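Local atomic coordinates of peptidase S15/CocE/NonD (Thaumarchaeota archaeon SCGC AB-539-E09, PDB entry 4PF1), a protein that works as a serine aminopeptidase with an alpha/beta hydrolase fold, probably releasing residues from the amino ends of peptides. Residues Leu370-Tyr378 against Trp385-Pro393; Pro286-Glu297 against Leu318-His328. All coordinates share one frame; numbering follows the deposited sequence.

Contact 1 (Leu370-Tyr378 against Trp385-Pro393); sequences LDIPRVLSY and WHRYDDWPP
R387 reaches back over P373 to grip D371, an instructive case of one long side chain closing the open end of a beta hairpin. Its CB lies 4.0 Å from P373 CB, and its CG 3.9 Å from P373 CG, so the aliphatic stem runs across the proline ring. A bend at chi3 (61°) then folds the guanidinium back, with one face over P373 CB. From the edge of this flat group NH1 bonds D371 O at 2.8 Å, nearly in line with the carbonyl bond, while NH2 gives the same oxygen a longer bond of 3.2 Å from above the carbonyl plane. NH2 also forms a salt bridge with D371 OD2 at 3.0 Å, the carboxylate and guanidinium planes turned 50° apart.

Between 375-378 and 385-388 the backbones pair as antiparallel strands. On the face carrying R387, Y378 meets W385 in a T-shaped stack, planes at 81°: the tyrosine brings its CD2 edge over the five-membered ring, and its CB sits 3.7 Å from the centroid of the six-membered ring. L376 CG touches W385 CE3 at 3.6 Å, and W350 stacks on the same indole. The other face joins V375 CB to Y388 CB at 3.9 Å and sets S377 beside W391; S377 OG bonds S563.

The hairpin, which completes one border of the large sheet, thus couples aromatic packing at its turn end to polar bonds at its open end, where the salt bridge is likely to be weakened by solvent and the uncharged carbonyl provides a second anchor.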
loop_
_atom_site.group_PDB
_atom_site.type_symbol
_atom_site.label_atom_id
_atom_site.label_comp_id
_atom_site.label_asym_id
_atom_site.label_seq_id
_atom_site.Cartn_x
_atom_site.Cartn_y
_atom_site.Cartn_z
ATOM N N LEU A 370 28.839 -31.233 9.703
ATOM C CA LEU A 370 29.159 -29.973 9.041
ATOM C C LEU A 370 30.106 -29.166 9.922
ATOM O O LEU A 370 29.913 -29.106 11.139
ATOM C CB LEU A 370 27.868 -29.176 8.740
ATOM C CG LEU A 370 28.035 -27.786 8.094
ATOM C CD1 LEU A 370 28.447 -27.893 6.631
ATOM C CD2 LEU A 370 26.773 -26.986 8.214
ATOM N N ASP A 371 31.141 -28.562 9.312
ATOM C CA ASP A 371 32.115 -27.744 10.029
ATOM C C ASP A 371 31.503 -26.374 10.363
ATOM O O ASP A 371 31.723 -25.396 9.643
ATOM C CB ASP A 371 33.424 -27.604 9.215
ATOM C CG ASP A 371 34.549 -26.841 9.908
ATOM O OD1 ASP A 371 34.621 -26.887 11.161
ATOM O OD2 ASP A 371 35.381 -26.234 9.197
ATOM N N ILE A 372 30.687 -26.329 11.439
ATOM C CA ILE A 372 30.055 -25.103 11.926
ATOM C C ILE A 372 31.095 -24.356 12.760
ATOM O O ILE A 372 31.731 -24.972 13.621
ATOM C CB ILE A 372 28.747 -25.405 12.740
ATOM C CG1 ILE A 372 27.730 -26.216 11.900
ATOM C CG2 ILE A 372 28.101 -24.109 13.289
ATOM C CD1 ILE A 372 26.728 -27.018 12.724
ATOM N N PRO A 373 31.325 -23.043 12.516
ATOM C CA PRO A 373 32.325 -22.325 13.320
ATOM C C PRO A 373 31.865 -22.119 14.765
ATOM O O PRO A 373 30.685 -22.326 15.080
ATOM C CB PRO A 373 32.464 -20.987 12.589
ATOM C CG PRO A 373 31.140 -20.774 11.943
ATOM C CD PRO A 373 30.681 -22.149 11.527
ATOM N N ARG A 374 32.797 -21.715 15.642
ATOM C CA ARG A 374 32.498 -21.394 17.036
ATOM C C ARG A 374 31.478 -20.257 17.069
ATOM O O ARG A 374 30.493 -20.329 17.805
ATOM C CB ARG A 374 33.791 -20.991 17.773
ATOM C CG ARG A 374 33.650 -20.866 19.293
ATOM C CD ARG A 374 33.970 -22.158 20.040
ATOM N NE ARG A 374 35.169 -22.835 19.531
ATOM C CZ ARG A 374 36.409 -22.580 19.940
ATOM N NH1 ARG A 374 37.434 -23.243 19.424
ATOM N NH2 ARG A 374 36.635 -21.651 20.864
ATOM N N VAL A 375 31.704 -19.227 16.226
ATOM C CA VAL A 375 30.831 -18.064 16.110
ATOM C C VAL A 375 30.518 -17.803 14.625
ATOM O O VAL A 375 31.423 -17.740 13.789
ATOM C CB VAL A 375 31.428 -16.806 16.815
ATOM C CG1 VAL A 375 30.586 -15.559 16.547
ATOM C CG2 VAL A 375 31.572 -17.035 18.319
ATOM N N LEU A 376 29.226 -17.687 14.311
ATOM C CA LEU A 376 28.735 -17.365 12.981
ATOM C C LEU A 376 28.032 -16.021 13.095
ATOM O O LEU A 376 26.977 -15.928 13.718
ATOM C CB LEU A 376 27.804 -18.485 12.464
ATOM C CG LEU A 376 27.318 -18.387 11.010
ATOM C CD1 LEU A 376 28.486 -18.384 10.020
ATOM C CD2 LEU A 376 26.378 -19.525 10.687
ATOM N N SER A 377 28.698 -14.957 12.628
ATOM C CA SER A 377 28.201 -13.595 12.789
ATOM C C SER A 377 27.908 -12.924 11.456
ATOM O O SER A 377 28.744 -12.937 10.549
ATOM C CB SER A 377 29.205 -12.762 13.584
ATOM O OG SER A 377 28.864 -11.386 13.607
ATOM N N TYR A 378 26.718 -12.322 11.347
ATOM C CA TYR A 378 26.336 -11.557 10.168
ATOM C C TYR A 378 26.682 -10.109 10.414
ATOM O O TYR A 378 26.246 -9.524 11.410
ATOM C CB TYR A 378 24.844 -11.718 9.854
ATOM C CG TYR A 378 24.408 -11.069 8.554
ATOM C CD1 TYR A 378 24.140 -9.703 8.487
ATOM C CD2 TYR A 378 24.192 -11.833 7.411
ATOM C CE1 TYR A 378 23.698 -9.109 7.305
ATOM C CE2 TYR A 378 23.753 -11.249 6.221
ATOM C CZ TYR A 378 23.500 -9.887 6.176
ATOM O OH TYR A 378 23.033 -9.314 5.021
ATOM N N TRP A 385 28.197 -13.045 6.091
ATOM C CA TRP A 385 28.338 -13.989 7.196
ATOM C C TRP A 385 29.815 -14.280 7.401
ATOM O O TRP A 385 30.541 -14.485 6.425
ATOM C CB TRP A 385 27.576 -15.296 6.907
ATOM C CG TRP A 385 26.089 -15.217 7.104
ATOM C CD1 TRP A 385 25.137 -15.162 6.130
ATOM C CD2 TRP A 385 25.385 -15.301 8.351
ATOM N NE1 TRP A 385 23.880 -15.164 6.695
ATOM C CE2 TRP A 385 24.004 -15.245 8.058
ATOM C CE3 TRP A 385 25.788 -15.365 9.698
ATOM C CZ2 TRP A 385 23.025 -15.266 9.057
ATOM C CZ3 TRP A 385 24.816 -15.398 10.686
ATOM C CH2 TRP A 385 23.454 -15.347 10.364
ATOM N N HIS A 386 30.271 -14.276 8.651
ATOM C CA HIS A 386 31.675 -14.530 8.951
ATOM C C HIS A 386 31.842 -15.718 9.872
ATOM O O HIS A 386 30.997 -15.962 10.732
ATOM C CB HIS A 386 32.334 -13.294 9.589
ATOM C CG HIS A 386 32.280 -12.065 8.742
ATOM N ND1 HIS A 386 33.110 -11.906 7.647
ATOM C CD2 HIS A 386 31.518 -10.956 8.877
ATOM C CE1 HIS A 386 32.814 -10.719 7.143
ATOM N NE2 HIS A 386 31.859 -10.113 7.847
ATOM N N ARG A 387 32.953 -16.440 9.704
ATOM C CA ARG A 387 33.351 -17.550 10.565
ATOM C C ARG A 387 34.347 -17.013 11.587
ATOM O O ARG A 387 35.422 -16.544 11.202
ATOM C CB ARG A 387 33.987 -18.683 9.738
ATOM C CG ARG A 387 33.031 -19.393 8.781
ATOM C CD ARG A 387 33.757 -20.457 7.966
ATOM N NE ARG A 387 34.344 -21.494 8.821
ATOM C CZ ARG A 387 33.742 -22.640 9.128
ATOM N NH1 ARG A 387 32.543 -22.923 8.631
ATOM N NH2 ARG A 387 34.339 -23.517 9.924
ATOM N N TYR A 388 33.969 -17.002 12.874
ATOM C CA TYR A 388 34.843 -16.496 13.934
ATOM C C TYR A 388 35.153 -17.588 14.951
ATOM O O TYR A 388 34.323 -18.468 15.182
ATOM C CB TYR A 388 34.218 -15.272 14.639
ATOM C CG TYR A 388 34.107 -14.021 13.786
ATOM C CD1 TYR A 388 35.125 -13.657 12.905
ATOM C CD2 TYR A 388 33.032 -13.149 13.932
ATOM C CE1 TYR A 388 35.039 -12.492 12.139
ATOM C CE2 TYR A 388 32.942 -11.974 13.185
ATOM C CZ TYR A 388 33.948 -11.650 12.287
ATOM O OH TYR A 388 33.854 -10.502 11.537
ATOM N N ASP A 389 36.346 -17.524 15.566
ATOM C CA ASP A 389 36.782 -18.494 16.574
ATOM C C ASP A 389 36.325 -18.084 17.974
ATOM O O ASP A 389 36.291 -18.921 18.881
ATOM C CB ASP A 389 38.310 -18.654 16.541
ATOM C CG ASP A 389 38.837 -19.285 15.266
ATOM O OD1 ASP A 389 38.177 -20.214 14.745
ATOM O OD2 ASP A 389 39.929 -18.881 14.811
ATOM N N ASP A 390 35.986 -16.792 18.149
ATOM C CA ASP A 390 35.537 -16.220 19.419
ATOM C C ASP A 390 34.683 -14.972 19.162
ATOM O O ASP A 390 34.694 -14.433 18.049
ATOM C CB ASP A 390 36.758 -15.865 20.301
ATOM C CG ASP A 390 36.505 -15.837 21.805
ATOM O OD1 ASP A 390 35.318 -15.790 22.214
ATOM O OD2 ASP A 390 37.492 -15.839 22.573
ATOM N N TRP A 391 33.947 -14.513 20.192
ATOM C CA TRP A 391 33.156 -13.294 20.101
ATOM C C TRP A 391 33.550 -12.320 21.231
ATOM O O TRP A 391 33.373 -12.646 22.407
ATOM C CB TRP A 391 31.650 -13.588 20.114
ATOM C CG TRP A 391 30.813 -12.365 19.877
ATOM C CD1 TRP A 391 30.031 -11.718 20.788
ATOM C CD2 TRP A 391 30.749 -11.590 18.670
ATOM N NE1 TRP A 391 29.447 -10.614 20.212
ATOM C CE2 TRP A 391 29.873 -10.508 18.913
ATOM C CE3 TRP A 391 31.328 -11.719 17.394
ATOM C CZ2 TRP A 391 29.554 -9.568 17.926
ATOM C CZ3 TRP A 391 31.029 -10.772 16.426
ATOM C CH2 TRP A 391 30.158 -9.707 16.697
ATOM N N PRO A 392 34.129 -11.136 20.907
ATOM C CA PRO A 392 34.439 -10.605 19.562
ATOM C C PRO A 392 35.658 -11.294 18.923
ATOM O O PRO A 392 36.454 -11.895 19.652
ATOM C CB PRO A 392 34.720 -9.123 19.845
ATOM C CG PRO A 392 35.295 -9.119 21.219
ATOM C CD PRO A 392 34.538 -10.189 21.964
ATOM N N PRO A 393 35.843 -11.214 17.575
ATOM C CA PRO A 393 37.025 -11.854 16.963
ATOM C C PRO A 393 38.328 -11.210 17.427
ATOM O O PRO A 393 38.389 -9.992 17.607
ATOM C CB PRO A 393 36.809 -11.654 15.460
ATOM C CG PRO A 393 35.884 -10.506 15.353
ATOM C CD PRO A 393 34.994 -10.564 16.553
HETATM O O HOH W 1 35.673 -21.766 14.623
#

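Contact 2 (Pro286-Glu297 against Leu318-His328); sequences PMLIVGGLFDQE and LVHFVLGPWNH
H328 turns the ND1 edge of its ring to the D295 carboxylate, the two planes 67° apart. ND1 donates to D295 OD2 at 3.1 Å, close to straight (164°) and on the syn side, with a weaker bond of 2.9 Å to D295 OD1. OD1 also accepts from the backbone N of E297, nearly in line with its C-O bond, in an Asx turn, and from that of D298. E297 lays its CB over one face of the imidazole, 3.8 Å from the centroid, while its OE1 bonds W453.

Q296 has CG wedged between its backbone N and carbonyl carbon (chi1 76°), and a further bend at chi2 brings OE1 to H328 N, which donates a hydrogen bond to it at 2.9 Å. Strands 287-292 and 319-324 pair in parallel through backbone hydrogen bonds, joined through helix 301-309 as a beta-alpha-beta crossover. Here the L288 side chain runs obliquely across those of H320 and V322, its CD1 3.7 Å from H320 CB and 3.8 Å from V322 CG2. V290 CG1 abuts W326 CZ3 at 3.5 Å.

A phenylalanine in place of H328 would probably leave the D295 carboxylate without its ring N-H donor and S161 OG without its bond to NE2.

S161, H328 and D295 are thus consistent with a serine peptidase catalytic triad, built as in other alpha/beta hydrolases on loops beyond strand ends; the carboxylate fixes the imidazole's rotation, and its own backbone donors fix the carboxylate.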
loop_
_atom_site.group_PDB
_atom_site.type_symbol
_atom_site.label_atom_id
_atom_site.label_comp_id
_atom_site.label_asym_id
_atom_site.label_seq_id
_atom_site.Cartn_x
_atom_site.Cartn_y
_atom_site.Cartn_z
ATOM N N PRO A 286 24.942 -30.925 22.940
ATOM C CA PRO A 286 25.362 -29.944 21.918
ATOM C C PRO A 286 24.343 -28.810 21.794
ATOM O O PRO A 286 23.136 -29.061 21.766
ATOM C CB PRO A 286 25.442 -30.777 20.632
ATOM C CG PRO A 286 25.536 -32.192 21.091
ATOM C CD PRO A 286 24.742 -32.260 22.348
ATOM N N MET A 287 24.834 -27.566 21.784
ATOM C CA MET A 287 23.999 -26.372 21.783
ATOM C C MET A 287 24.318 -25.453 20.616
ATOM O O MET A 287 25.484 -25.135 20.367
ATOM C CB MET A 287 24.201 -25.614 23.108
ATOM C CG MET A 287 23.042 -24.721 23.498
ATOM S SD MET A 287 23.321 -23.881 25.086
ATOM C CE MET A 287 23.472 -25.299 26.196
ATOM N N LEU A 288 23.270 -24.992 19.933
ATOM C CA LEU A 288 23.364 -24.018 18.856
ATOM C C LEU A 288 22.600 -22.762 19.298
ATOM O O LEU A 288 21.380 -22.680 19.127
ATOM C CB LEU A 288 22.816 -24.608 17.532
ATOM C CG LEU A 288 22.941 -23.742 16.257
ATOM C CD1 LEU A 288 24.402 -23.507 15.875
ATOM C CD2 LEU A 288 22.213 -24.392 15.092
ATOM N N ILE A 289 23.310 -21.828 19.951
ATOM C CA ILE A 289 22.709 -20.596 20.468
ATOM C C ILE A 289 22.487 -19.623 19.310
ATOM O O ILE A 289 23.438 -19.249 18.624
ATOM C CB ILE A 289 23.550 -19.961 21.614
ATOM C CG1 ILE A 289 23.963 -21.024 22.668
ATOM C CG2 ILE A 289 22.783 -18.797 22.261
ATOM C CD1 ILE A 289 25.152 -20.632 23.548
ATOM N N VAL A 290 21.225 -19.239 19.087
ATOM C CA VAL A 290 20.841 -18.358 17.986
ATOM C C VAL A 290 20.326 -17.030 18.534
ATOM O O VAL A 290 19.252 -16.975 19.143
ATOM C CB VAL A 290 19.798 -19.027 17.047
ATOM C CG1 VAL A 290 19.721 -18.302 15.712
ATOM C CG2 VAL A 290 20.102 -20.508 16.838
ATOM N N GLY A 291 21.107 -15.979 18.320
ATOM C CA GLY A 291 20.774 -14.629 18.753
ATOM C C GLY A 291 20.574 -13.666 17.600
ATOM O O GLY A 291 21.061 -13.903 16.492
ATOM N N GLY A 292 19.854 -12.583 17.871
ATOM C CA GLY A 292 19.578 -11.538 16.897
ATOM C C GLY A 292 20.143 -10.198 17.312
ATOM O O GLY A 292 19.998 -9.793 18.471
ATOM N N LEU A 293 20.771 -9.490 16.360
ATOM C CA LEU A 293 21.374 -8.165 16.580
ATOM C C LEU A 293 20.334 -7.103 16.955
ATOM O O LEU A 293 20.656 -6.166 17.686
ATOM C CB LEU A 293 22.139 -7.695 15.319
ATOM C CG LEU A 293 23.505 -8.351 15.041
ATOM C CD1 LEU A 293 23.985 -8.023 13.633
ATOM C CD2 LEU A 293 24.560 -7.897 16.052
ATOM N N PHE A 294 19.101 -7.237 16.444
ATOM C CA PHE A 294 18.055 -6.242 16.671
ATOM C C PHE A 294 16.852 -6.828 17.434
ATOM O O PHE A 294 15.724 -6.350 17.281
ATOM C CB PHE A 294 17.619 -5.623 15.324
ATOM C CG PHE A 294 18.772 -5.164 14.458
ATOM C CD1 PHE A 294 19.587 -4.108 14.855
ATOM C CD2 PHE A 294 19.060 -5.806 13.257
ATOM C CE1 PHE A 294 20.665 -3.699 14.062
ATOM C CE2 PHE A 294 20.127 -5.384 12.457
ATOM C CZ PHE A 294 20.926 -4.336 12.867
ATOM N N ASP A 295 17.112 -7.823 18.296
ATOM C CA ASP A 295 16.102 -8.467 19.130
ATOM C C ASP A 295 15.523 -7.460 20.141
ATOM O O ASP A 295 16.197 -7.091 21.101
ATOM C CB ASP A 295 16.707 -9.682 19.854
ATOM C CG ASP A 295 15.678 -10.653 20.389
ATOM O OD1 ASP A 295 14.750 -10.208 21.096
ATOM O OD2 ASP A 295 15.786 -11.847 20.087
ATOM N N GLN A 296 14.264 -7.027 19.918
ATOM C CA GLN A 296 13.577 -6.027 20.742
ATOM C C GLN A 296 13.014 -6.613 22.064
ATOM O O GLN A 296 12.377 -5.881 22.832
ATOM C CB GLN A 296 12.458 -5.342 19.920
ATOM C CG GLN A 296 11.173 -6.183 19.715
ATOM C CD GLN A 296 11.242 -7.261 18.646
ATOM O OE1 GLN A 296 12.292 -7.553 18.066
ATOM N NE2 GLN A 296 10.107 -7.907 18.388
ATOM N N GLU A 297 13.265 -7.910 22.343
ATOM C CA GLU A 297 12.738 -8.533 23.554
ATOM C C GLU A 297 13.818 -9.207 24.406
ATOM O O GLU A 297 13.808 -9.033 25.626
ATOM C CB GLU A 297 11.625 -9.533 23.209
ATOM C CG GLU A 297 10.340 -8.853 22.751
ATOM C CD GLU A 297 9.099 -9.719 22.636
ATOM O OE1 GLU A 297 8.075 -9.210 22.125
ATOM O OE2 GLU A 297 9.136 -10.890 23.076
ATOM N N LEU A 318 30.764 -28.695 21.740
ATOM C CA LEU A 318 29.321 -28.672 21.991
ATOM C C LEU A 318 28.649 -27.308 21.754
ATOM O O LEU A 318 27.496 -27.283 21.325
ATOM C CB LEU A 318 29.030 -29.133 23.437
ATOM C CG LEU A 318 29.547 -30.528 23.834
ATOM C CD1 LEU A 318 29.744 -30.631 25.330
ATOM C CD2 LEU A 318 28.613 -31.629 23.344
ATOM N N VAL A 319 29.328 -26.187 22.066
ATOM C CA VAL A 319 28.700 -24.861 21.975
ATOM C C VAL A 319 29.052 -24.122 20.666
ATOM O O VAL A 319 30.222 -23.994 20.306
ATOM C CB VAL A 319 29.019 -23.985 23.223
ATOM C CG1 VAL A 319 28.302 -22.640 23.158
ATOM C CG2 VAL A 319 28.652 -24.711 24.510
ATOM N N HIS A 320 28.009 -23.614 19.987
ATOM C CA HIS A 320 28.098 -22.791 18.781
ATOM C C HIS A 320 27.206 -21.566 18.950
ATOM O O HIS A 320 26.074 -21.698 19.414
ATOM C CB HIS A 320 27.681 -23.581 17.532
ATOM C CG HIS A 320 28.443 -24.851 17.327
ATOM N ND1 HIS A 320 29.608 -24.879 16.583
ATOM C CD2 HIS A 320 28.172 -26.100 17.767
ATOM C CE1 HIS A 320 30.008 -26.140 16.595
ATOM N NE2 HIS A 320 29.177 -26.911 17.299
ATOM N N PHE A 321 27.709 -20.377 18.584
ATOM C CA PHE A 321 26.941 -19.138 18.689
ATOM C C PHE A 321 26.698 -18.531 17.308
ATOM O O PHE A 321 27.642 -18.312 16.550
ATOM C CB PHE A 321 27.652 -18.133 19.619
ATOM C CG PHE A 321 27.024 -16.763 19.766
ATOM C CD1 PHE A 321 25.658 -16.624 19.991
ATOM C CD2 PHE A 321 27.812 -15.617 19.763
ATOM C CE1 PHE A 321 25.083 -15.359 20.141
ATOM C CE2 PHE A 321 27.238 -14.353 19.922
ATOM C CZ PHE A 321 25.878 -14.232 20.109
ATOM N N VAL A 322 25.421 -18.286 16.984
ATOM C CA VAL A 322 25.001 -17.678 15.722
ATOM C C VAL A 322 24.338 -16.337 16.038
ATOM O O VAL A 322 23.401 -16.287 16.834
ATOM C CB VAL A 322 24.071 -18.604 14.880
ATOM C CG1 VAL A 322 23.677 -17.937 13.561
ATOM C CG2 VAL A 322 24.726 -19.957 14.617
ATOM N N LEU A 323 24.857 -15.250 15.445
ATOM C CA LEU A 323 24.338 -13.899 15.640
ATOM C C LEU A 323 23.945 -13.305 14.283
ATOM O O LEU A 323 24.812 -12.923 13.490
ATOM C CB LEU A 323 25.394 -13.035 16.368
ATOM C CG LEU A 323 24.980 -11.641 16.870
ATOM C CD1 LEU A 323 23.787 -11.709 17.831
ATOM C CD2 LEU A 323 26.136 -10.972 17.563
ATOM N N GLY A 324 22.644 -13.315 14.001
ATOM C CA GLY A 324 22.094 -12.832 12.737
ATOM C C GLY A 324 21.523 -11.425 12.784
ATOM O O GLY A 324 21.355 -10.859 13.868
ATOM N N PRO A 325 21.196 -10.830 11.602
ATOM C CA PRO A 325 20.635 -9.461 11.590
ATOM C C PRO A 325 19.131 -9.515 11.827
ATOM O O PRO A 325 18.326 -9.115 10.975
ATOM C CB PRO A 325 20.974 -8.979 10.179
ATOM C CG PRO A 325 20.881 -10.229 9.339
ATOM C CD PRO A 325 21.288 -11.388 10.233
ATOM N N TRP A 326 18.749 -10.062 12.973
ATOM C CA TRP A 326 17.369 -10.389 13.232
ATOM C C TRP A 326 16.767 -9.670 14.397
ATOM O O TRP A 326 17.437 -9.401 15.392
ATOM C CB TRP A 326 17.256 -11.908 13.482
ATOM C CG TRP A 326 17.812 -12.755 12.374
ATOM C CD1 TRP A 326 17.583 -12.611 11.037
ATOM C CD2 TRP A 326 18.617 -13.934 12.518
ATOM N NE1 TRP A 326 18.208 -13.615 10.337
ATOM C CE2 TRP A 326 18.856 -14.440 11.220
ATOM C CE3 TRP A 326 19.157 -14.617 13.623
ATOM C CZ2 TRP A 326 19.644 -15.576 10.992
ATOM C CZ3 TRP A 326 19.950 -15.732 13.394
ATOM C CH2 TRP A 326 20.173 -16.212 12.094
ATOM N N ASN A 327 15.455 -9.435 14.306
ATOM C CA ASN A 327 14.667 -8.966 15.423
ATOM C C ASN A 327 14.308 -10.212 16.264
ATOM O O ASN A 327 14.849 -11.293 16.002
ATOM C CB ASN A 327 13.429 -8.174 14.951
ATOM C CG ASN A 327 12.368 -8.950 14.197
ATOM O OD1 ASN A 327 12.337 -10.178 14.171
ATOM N ND2 ASN A 327 11.420 -8.234 13.626
ATOM N N HIS A 328 13.388 -10.088 17.220
ATOM C CA HIS A 328 13.036 -11.195 18.105
ATOM C C HIS A 328 12.607 -12.524 17.393
ATOM O O HIS A 328 13.026 -13.596 17.831
ATOM C CB HIS A 328 11.959 -10.770 19.100
ATOM C CG HIS A 328 11.729 -11.777 20.172
ATOM N ND1 HIS A 328 12.779 -12.310 20.895
ATOM C CD2 HIS A 328 10.578 -12.350 20.582
ATOM C CE1 HIS A 328 12.235 -13.183 21.721
ATOM N NE2 HIS A 328 10.911 -13.232 21.577
HETATM O O HOH W 2 16.601 -12.930 17.442
#

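Contact 2 comes first along the chain and contact 1 follows, their centres 12 Å apart in one mixed sheet. Strands 287-292, 319-324, 375-379 and 384-388 lie side by side in that order, and the seam includes probable hydrogen bonds from L376 N to F321 O and from L323 N to L376 O, each 2.8 Å. Helix 347-365, which links the two contacts in sequence, packs against side chains of both, and so does helix 301-309. The antiparallel hairpin of contact 1 extends the parallel strands of contact 2 to the sheet border within this chain. Contact 2, with the probable catalytic loops, lies nearer the middle of the chain.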